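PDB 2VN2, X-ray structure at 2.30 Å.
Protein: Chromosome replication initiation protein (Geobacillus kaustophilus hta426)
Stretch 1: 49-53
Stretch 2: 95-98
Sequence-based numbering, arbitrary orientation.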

# COMPACT_ATOMS: atom_id res chain seq x y z
N VAL A 49 15.64 -5.01 -7.97
CA VAL A 49 16.12 -4.85 -9.38
C VAL A 49 15.96 -3.36 -9.70
O VAL A 49 14.87 -2.88 -10.04
N LEU A 50 17.06 -2.63 -9.60
CA LEU A 50 17.05 -1.19 -9.51
C LEU A 50 17.06 -0.51 -10.90
O LEU A 50 16.89 0.80 -11.05
N PHE A 51 17.30 -1.39 -11.89
CA PHE A 51 17.47 -0.99 -13.25
C PHE A 51 16.88 -2.03 -14.15
O PHE A 51 17.58 -2.57 -14.97
N PRO A 52 15.57 -2.27 -14.07
CA PRO A 52 15.14 -3.39 -14.93
C PRO A 52 15.41 -2.98 -16.42
O PRO A 52 15.57 -1.78 -16.73
N THR A 53 15.46 -3.97 -17.32
CA THR A 53 15.65 -3.78 -18.74
C THR A 53 14.21 -3.66 -19.34
O THR A 53 13.28 -4.07 -18.66
N GLU A 95 24.13 2.42 -10.45
CA GLU A 95 23.25 2.81 -11.62
C GLU A 95 21.76 2.28 -11.64
O GLU A 95 21.51 1.07 -11.68
N LYS A 96 20.79 3.21 -11.63
CA LYS A 96 19.41 2.95 -11.21
C LYS A 96 18.39 3.97 -11.76
O LYS A 96 18.77 5.14 -11.97
N TYR A 97 17.12 3.56 -11.96
CA TYR A 97 16.04 4.53 -12.34
C TYR A 97 15.60 5.21 -11.13
O TYR A 97 15.53 4.61 -10.10
N THR A 98 15.26 6.47 -11.23
CA THR A 98 14.45 7.06 -10.11
C THR A 98 13.22 7.83 -10.61
O THR A 98 13.21 8.37 -11.77

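Between these two stretches a single backbone hydrogen bond links the chain segments, and an aromatic pair supplies much of the packing. V49 opens stretch 1 without joining in: its side chain, chi1 t, stays beyond reach of stretch 2.

L50 makes its polar contact through its main chain. Y97 N donates to L50 O at 2.9 Å with a nearly straight N-H...O angle of 158°, and the same carbonyl takes a CA-H...O contact from K96, 3.3 Å between K96 CA and L50 O. The CA-to-CB bond of L50 points toward stretch 2, with chi1 m and chi2 t, and L50 CB lies 3.9 Å from K96 CB. K96 starts sideways with chi1 p, but its end leads away, and NZ finds its hydrogen bond elsewhere in the structure; the contact uses the aliphatic root of the lysine and leaves the charge outside.

F51 contributes the largest covered area. Its CB leaves sideways and chi1 is t, bringing the ring into an offset stack with Y97: the centroids are 4.8 Å apart, the planes 23° from parallel, and F51 CD1 sits 3.7 Å from Y97 CE2, over a face of the tyrosine ring. E95, chi1 off-well at -137°, brings its end nearer, placing OE2 over one face of the F51 ring, 3.7 Å from F51 CE2.

P52, C-gamma endo, packs its CD 4.0 Å from Y97 CD2, while its carbonyl O approaches the edge of the tyrosine ring, 3.6 Å from Y97 CE2. Y97, chi1 m, thus meets F51 over a face and P52 O near its plane. One water joins the polar ends, donating to P52 O at 2.8 Å and lying 2.5 Å from Y97 OH, so the buried tyrosine keeps a polar partner for its hydroxyl.

T53, chi1 p, points its CA-to-CB bond away and caps the helix that follows.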

# COMPACT_ATOMS: atom_id res chain seq x y z
CB VAL A 49 15.37 -5.80 -10.34
CG1 VAL A 49 15.74 -5.58 -11.84
CG2 VAL A 49 15.51 -7.38 -9.89
CB LEU A 50 18.27 -0.74 -8.70
CG LEU A 50 18.41 -1.27 -7.25
CD1 LEU A 50 19.64 -0.54 -6.64
CD2 LEU A 50 17.14 -1.09 -6.38
CB PHE A 51 18.97 -0.86 -13.54
CG PHE A 51 19.30 0.06 -14.70
CD1 PHE A 51 18.88 1.39 -14.69
CD2 PHE A 51 20.06 -0.42 -15.78
CE1 PHE A 51 19.14 2.26 -15.74
CE2 PHE A 51 20.35 0.45 -16.89
CZ PHE A 51 19.87 1.82 -16.84
CB PRO A 52 13.64 -3.48 -14.69
CG PRO A 52 13.23 -2.03 -14.23
CD PRO A 52 14.42 -1.52 -13.45
CB THR A 53 16.35 -5.01 -19.35
OG1 THR A 53 15.46 -6.12 -19.26
CG2 THR A 53 17.66 -5.40 -18.62
CB GLU A 95 23.98 2.49 -12.90
CG GLU A 95 23.84 3.58 -13.94
CD GLU A 95 23.77 2.96 -15.32
OE1 GLU A 95 23.95 3.66 -16.35
OE2 GLU A 95 23.52 1.72 -15.36
CB LYS A 96 19.30 2.94 -9.67
CG LYS A 96 19.76 4.24 -8.95
CD LYS A 96 19.23 4.29 -7.50
CE LYS A 96 19.51 5.67 -6.90
NZ LYS A 96 19.35 6.83 -7.90
CB TYR A 97 14.82 3.91 -13.02
CG TYR A 97 15.08 3.48 -14.42
CD1 TYR A 97 15.26 4.40 -15.44
CD2 TYR A 97 15.15 2.17 -14.72
CE1 TYR A 97 15.45 3.97 -16.80
CE2 TYR A 97 15.41 1.72 -16.02
CZ TYR A 97 15.59 2.62 -17.06
OH TYR A 97 15.88 2.07 -18.32
CB THR A 98 15.37 7.95 -9.28
OG1 THR A 98 14.64 8.69 -8.28
CG2 THR A 98 16.23 8.85 -10.23
O HOH W 1 16.35 -0.31 -18.95